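Local coordinates for protein mandalate racemase/muconate lactonizing enzyme (PDB 4E4U) that is a putative member of the mandelate racemase/muconate lactonizing enzyme family of the enolase superfamily, probably an isomerase or related enzyme, its reaction unestablished, at residues M1-V13 and I54-P67. Sequence-based numbering, arbitrary orientation. Where two conformers were deposited one is given.
Sequences MKIVSLETHIVAV and IDDVFERHLLNRDP
Leu6 sits squarely on the ring of Phe58: its CB lies 3.6 Å from the ring centroid, 3° off the normal, a textbook CH-pi contact. Phe58 swings its ring up to the strand with CG anti to the backbone N (chi1 174°). The Leu6 and Phe58 side chains run past one another in opposite directions, and Leu6 CD2 comes to 3.7 Å from Phe58 CB and also touches Ile54 CG2. Ile3 takes the ring edge instead, with CG2 in the ring plane, 3.6 Å from Phe58 CE1, while its CD1 reaches Pro67 CB. Farther along the strand, Thr8 and Ile54 meet tip to tip, and one water links Thr8 OG1 to Asp55 OD1.

Past the helix, a type II turn from Leu62 to Arg65 brings backbone against backbone. Ile3 N donates to Arg65 O at 2.9 Å, nearly straight at 168°, and Asn64 N returns a bond to Ile3 O at 2.7 Å, more bent. The side chains of Met1 and Pro67 cross at about a right angle, Met1 CG 3.8 Å from Pro67 CD. A water joins Met1 N to Asp66 OD2, while Asp66 OD1 accepts from His68 N.

The contact fastens the first strand of the enolase-superfamily alpha+beta capping domain to its first helix: strand 3-12 runs antiparallel to residues 54-61, the last turns of helix 47-61. Strand 22-30 pairs beside it, and helix 88-109 packs on Ile3 and Val57.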
loop_
_atom_site.group_PDB
_atom_site.type_symbol
_atom_site.label_atom_id
_atom_site.label_comp_id
_atom_site.label_asym_id
_atom_site.label_seq_id
_atom_site.Cartn_x
_atom_site.Cartn_y
_atom_site.Cartn_z
ATOM N N MET A 1 39.193 -11.513 -32.256
ATOM C CA MET A 1 38.816 -12.812 -31.723
ATOM C C MET A 1 37.338 -13.103 -31.923
ATOM O O MET A 1 36.499 -12.284 -31.561
ATOM C CB MET A 1 39.065 -12.845 -30.233
ATOM C CG MET A 1 38.638 -14.146 -29.659
ATOM S SD MET A 1 39.849 -15.281 -30.253
ATOM C CE MET A 1 40.400 -15.852 -28.648
ATOM N N LYS A 2 37.013 -14.277 -32.458
ATOM C CA LYS A 2 35.610 -14.630 -32.641
ATOM C C LYS A 2 35.330 -16.127 -32.510
ATOM O O LYS A 2 36.206 -16.956 -32.739
ATOM C CB LYS A 2 35.098 -14.117 -33.988
ATOM C CG LYS A 2 35.616 -14.887 -35.182
ATOM C CD LYS A 2 35.172 -14.235 -36.487
ATOM C CE LYS A 2 35.617 -15.050 -37.697
ATOM N NZ LYS A 2 35.012 -14.556 -38.965
ATOM N N ILE A 3 34.098 -16.460 -32.136
ATOM C CA ILE A 3 33.681 -17.854 -32.026
ATOM C C ILE A 3 33.377 -18.389 -33.414
ATOM O O ILE A 3 32.586 -17.797 -34.150
ATOM C CB ILE A 3 32.409 -17.997 -31.171
ATOM C CG1 ILE A 3 32.629 -17.425 -29.770
ATOM C CG2 ILE A 3 31.977 -19.456 -31.104
ATOM C CD1 ILE A 3 33.725 -18.127 -28.991
ATOM N N VAL A 4 33.995 -19.507 -33.780
ATOM C CA VAL A 4 33.802 -20.036 -35.127
ATOM C C VAL A 4 33.130 -21.404 -35.171
ATOM O O VAL A 4 32.683 -21.837 -36.234
ATOM C CB VAL A 4 35.124 -20.083 -35.934
ATOM C CG1 VAL A 4 35.689 -18.682 -36.110
ATOM C CG2 VAL A 4 36.148 -21.004 -35.263
ATOM N N SER A 5 33.046 -22.088 -34.033
ATOM C CA SER A 5 32.448 -23.421 -34.036
ATOM C C SER A 5 31.895 -23.854 -32.686
ATOM O O SER A 5 32.314 -23.362 -31.635
ATOM C CB SER A 5 33.447 -24.465 -34.537
ATOM O OG SER A 5 34.521 -24.609 -33.632
ATOM N N LEU A 6 30.961 -24.798 -32.753
ATOM C CA LEU A 6 30.286 -25.360 -31.597
ATOM C C LEU A 6 30.240 -26.876 -31.724
ATOM O O LEU A 6 30.010 -27.405 -32.815
ATOM C CB LEU A 6 28.845 -24.846 -31.546
ATOM C CG LEU A 6 27.858 -25.725 -30.767
ATOM C CD1 LEU A 6 28.055 -25.534 -29.286
ATOM C CD2 LEU A 6 26.415 -25.463 -31.178
ATOM N N GLU A 7 30.451 -27.566 -30.607
ATOM C CA GLU A 7 30.127 -28.985 -30.487
ATOM C C GLU A 7 29.203 -29.155 -29.296
ATOM O O GLU A 7 29.443 -28.568 -28.236
ATOM C CB GLU A 7 31.376 -29.819 -30.213
ATOM C CG GLU A 7 32.419 -29.848 -31.302
ATOM C CD GLU A 7 33.637 -30.667 -30.885
ATOM O OE1 GLU A 7 33.616 -31.251 -29.778
ATOM O OE2 GLU A 7 34.617 -30.723 -31.655
ATOM N N THR A 8 28.168 -29.973 -29.456
ATOM C CA THR A 8 27.272 -30.302 -28.353
ATOM C C THR A 8 27.480 -31.750 -27.941
ATOM O O THR A 8 27.527 -32.642 -28.789
ATOM C CB THR A 8 25.809 -30.096 -28.762
ATOM O OG1 THR A 8 25.604 -28.713 -29.066
ATOM C CG2 THR A 8 24.863 -30.517 -27.640
ATOM N N HIS A 9 27.623 -31.978 -26.641
ATOM C CA HIS A 9 27.806 -33.320 -26.114
ATOM C C HIS A 9 26.807 -33.552 -24.998
ATOM O O HIS A 9 26.909 -32.939 -23.935
ATOM C CB HIS A 9 29.234 -33.502 -25.594
ATOM C CG HIS A 9 30.278 -33.316 -26.648
ATOM N ND1 HIS A 9 30.625 -34.314 -27.532
ATOM C CD2 HIS A 9 31.041 -32.245 -26.972
ATOM C CE1 HIS A 9 31.553 -33.866 -28.358
ATOM N NE2 HIS A 9 31.823 -32.610 -28.037
ATOM N N ILE A 10 25.827 -34.413 -25.255
ATOM C CA ILE A 10 24.815 -34.739 -24.259
ATOM C C ILE A 10 25.153 -36.104 -23.673
ATOM O O ILE A 10 24.953 -37.142 -24.308
ATOM C CB ILE A 10 23.384 -34.683 -24.839
ATOM C CG1 ILE A 10 23.100 -33.272 -25.369
ATOM C CG2 ILE A 10 22.367 -35.075 -23.770
ATOM C CD1 ILE A 10 21.717 -33.079 -25.966
ATOM N N VAL A 11 25.704 -36.081 -22.466
ATOM C CA VAL A 11 26.281 -37.257 -21.837
ATOM C C VAL A 11 25.256 -37.983 -20.977
ATOM O O VAL A 11 24.565 -37.363 -20.168
ATOM C CB VAL A 11 27.468 -36.829 -20.953
ATOM C CG1 VAL A 11 28.041 -38.006 -20.198
ATOM C CG2 VAL A 11 28.544 -36.158 -21.807
ATOM N N ALA A 12 25.161 -39.297 -21.151
ATOM C CA ALA A 12 24.293 -40.122 -20.317
ATOM C C ALA A 12 24.965 -40.363 -18.972
ATOM O O ALA A 12 26.075 -40.892 -18.915
ATOM C CB ALA A 12 24.010 -41.451 -21.004
ATOM N N VAL A 13 24.292 -39.983 -17.891
ATOM C CA VAL A 13 24.813 -40.217 -16.550
ATOM C C VAL A 13 24.540 -41.671 -16.166
ATOM O O VAL A 13 23.408 -42.128 -16.243
ATOM C CB VAL A 13 24.158 -39.263 -15.531
ATOM C CG1 VAL A 13 24.698 -39.517 -14.137
ATOM C CG2 VAL A 13 24.377 -37.803 -15.939
ATOM N N ILE A 54 20.050 -26.009 -29.801
ATOM C CA ILE A 54 21.345 -25.406 -29.515
ATOM C C ILE A 54 22.022 -24.938 -30.804
ATOM O O ILE A 54 22.570 -23.829 -30.857
ATOM C CB ILE A 54 22.247 -26.380 -28.745
ATOM C CG1 ILE A 54 21.666 -26.637 -27.350
ATOM C CG2 ILE A 54 23.661 -25.838 -28.629
ATOM C CD1 ILE A 54 22.192 -27.904 -26.699
ATOM N N ASP A 55 21.955 -25.756 -31.851
ATOM C CA ASP A 55 22.500 -25.364 -33.151
ATOM C C ASP A 55 21.845 -24.066 -33.634
ATOM O O ASP A 55 22.519 -23.166 -34.139
ATOM C CB ASP A 55 22.273 -26.464 -34.194
ATOM C CG ASP A 55 23.267 -27.603 -34.083
ATOM O OD1 ASP A 55 24.282 -27.459 -33.372
ATOM O OD2 ASP A 55 23.027 -28.643 -34.730
ATOM N N ASP A 56 20.531 -23.973 -33.471
ATOM C CA ASP A 56 19.793 -22.814 -33.944
ATOM C C ASP A 56 20.212 -21.536 -33.218
ATOM O O ASP A 56 20.472 -20.508 -33.848
ATOM C CB ASP A 56 18.293 -23.052 -33.777
ATOM C CG ASP A 56 17.457 -21.985 -34.447
ATOM O OD1 ASP A 56 17.346 -22.026 -35.692
ATOM O OD2 ASP A 56 16.907 -21.116 -33.737
ATOM N N VAL A 57 20.288 -21.603 -31.894
ATOM C CA VAL A 57 20.662 -20.437 -31.101
ATOM C C VAL A 57 22.087 -20.007 -31.440
ATOM O O VAL A 57 22.370 -18.824 -31.616
ATOM C CB VAL A 57 20.552 -20.735 -29.595
ATOM C CG1 VAL A 57 21.016 -19.537 -28.767
ATOM C CG2 VAL A 57 19.114 -21.116 -29.232
ATOM N N PHE A 58 22.984 -20.980 -31.525
ATOM C CA PHE A 58 24.375 -20.692 -31.838
ATOM C C PHE A 58 24.519 -20.005 -33.194
ATOM O O PHE A 58 25.178 -18.966 -33.317
ATOM C CB PHE A 58 25.202 -21.975 -31.817
ATOM C CG PHE A 58 26.609 -21.777 -32.279
ATOM C CD1 PHE A 58 27.534 -21.156 -31.452
ATOM C CD2 PHE A 58 27.009 -22.192 -33.540
ATOM C CE1 PHE A 58 28.834 -20.950 -31.874
ATOM C CE2 PHE A 58 28.314 -21.992 -33.970
ATOM C CZ PHE A 58 29.228 -21.374 -33.134
ATOM N N GLU A 59 23.886 -20.573 -34.212
ATOM C CA GLU A 59 23.993 -20.018 -35.556
ATOM C C GLU A 59 23.463 -18.586 -35.630
ATOM O O GLU A 59 24.099 -17.721 -36.235
ATOM C CB GLU A 59 23.258 -20.910 -36.558
ATOM C CG GLU A 59 23.933 -22.248 -36.789
ATOM C CD GLU A 59 23.026 -23.251 -37.477
ATOM O OE1 GLU A 59 21.871 -22.895 -37.797
ATOM O OE2 GLU A 59 23.467 -24.400 -37.685
ATOM N N ARG A 60 22.317 -18.332 -35.006
ATOM C CA ARG A 60 21.685 -17.021 -35.107
ATOM C C ARG A 60 22.359 -15.964 -34.255
ATOM O O ARG A 60 22.433 -14.807 -34.661
ATOM C CB ARG A 60 20.198 -17.089 -34.727
ATOM C CG ARG A 60 19.372 -17.929 -35.662
ATOM C CD ARG A 60 17.919 -17.994 -35.216
ATOM N NE ARG A 60 17.279 -19.094 -35.919
ATOM C CZ ARG A 60 16.852 -19.026 -37.173
ATOM N NH1 ARG A 60 16.949 -17.888 -37.854
ATOM N NH2 ARG A 60 16.312 -20.094 -37.740
ATOM N N HIS A 61 22.839 -16.349 -33.074
ATOM C CA HIS A 61 23.160 -15.353 -32.056
ATOM C C HIS A 61 24.608 -15.335 -31.569
ATOM O O HIS A 61 24.970 -14.442 -30.814
ATOM C CB HIS A 61 22.208 -15.488 -30.852
ATOM C CG HIS A 61 20.762 -15.441 -31.224
ATOM N ND1 HIS A 61 20.177 -14.363 -31.853
ATOM C CD2 HIS A 61 19.766 -16.356 -31.046
ATOM C CE1 HIS A 61 18.902 -14.606 -32.053
ATOM N NE2 HIS A 61 18.619 -15.803 -31.574
ATOM N N LEU A 62 25.438 -16.295 -31.985
ATOM C CA LEU A 62 26.816 -16.343 -31.474
ATOM C C LEU A 62 27.884 -16.603 -32.536
ATOM O O LEU A 62 28.992 -16.078 -32.436
ATOM C CB LEU A 62 26.959 -17.362 -30.337
ATOM C CG LEU A 62 28.318 -17.394 -29.620
ATOM C CD1 LEU A 62 28.719 -16.002 -29.111
ATOM C CD2 LEU A 62 28.299 -18.398 -28.482
ATOM N N LEU A 63 27.568 -17.420 -33.537
ATOM C CA LEU A 63 28.532 -17.720 -34.589
ATOM C C LEU A 63 29.142 -16.441 -35.164
ATOM O O LEU A 63 28.419 -15.504 -35.517
ATOM C CB LEU A 63 27.882 -18.545 -35.700
ATOM C CG LEU A 63 28.758 -18.828 -36.927
ATOM C CD1 LEU A 63 29.984 -19.672 -36.566
ATOM C CD2 LEU A 63 27.955 -19.504 -38.030
ATOM N N ASN A 64 30.475 -16.408 -35.200
ATOM C CA ASN A 64 31.265 -15.292 -35.720
ATOM C C ASN A 64 31.273 -14.023 -34.875
ATOM O O ASN A 64 31.700 -12.965 -35.343
ATOM C CB ASN A 64 30.925 -15.001 -37.184
ATOM C CG ASN A 64 31.381 -16.107 -38.102
ATOM O OD1 ASN A 64 32.452 -16.681 -37.906
ATOM N ND2 ASN A 64 30.566 -16.434 -39.090
ATOM N N ARG A 65 30.841 -14.139 -33.623
ATOM C CA ARG A 65 30.833 -13.009 -32.694
ATOM C C ARG A 65 31.992 -13.094 -31.698
ATOM O O ARG A 65 32.531 -14.173 -31.434
ATOM C CB ARG A 65 29.504 -12.941 -31.931
ATOM C CG ARG A 65 28.283 -12.754 -32.817
ATOM C CD ARG A 65 28.265 -11.398 -33.504
ATOM N NE ARG A 65 27.135 -11.310 -34.423
ATOM C CZ ARG A 65 26.883 -10.272 -35.212
ATOM N NH1 ARG A 65 27.674 -9.210 -35.193
ATOM N NH2 ARG A 65 25.830 -10.297 -36.020
ATOM N N ASP A 66 32.367 -11.952 -31.137
ATOM C CA ASP A 66 33.434 -11.886 -30.144
ATOM C C ASP A 66 32.939 -12.477 -28.820
ATOM O O ASP A 66 31.912 -12.044 -28.301
ATOM C CB ASP A 66 33.820 -10.416 -29.954
ATOM C CG ASP A 66 35.093 -10.227 -29.154
ATOM O OD1 ASP A 66 35.335 -10.989 -28.194
ATOM O OD2 ASP A 66 35.855 -9.291 -29.488
ATOM N N PRO A 67 33.672 -13.455 -28.253
ATOM C CA PRO A 67 33.232 -14.032 -26.972
ATOM C C PRO A 67 33.156 -13.025 -25.821
ATOM O O PRO A 67 32.448 -13.284 -24.846
ATOM C CB PRO A 67 34.306 -15.088 -26.673
ATOM C CG PRO A 67 35.501 -14.651 -27.455
ATOM C CD PRO A 67 34.934 -14.060 -28.717
HETATM O O HOH W 1 38.141 -9.173 -31.086
HETATM O O HOH W 2 26.883 -28.627 -33.768
HETATM O O HOH W 3 23.813 -28.922 -31.139
#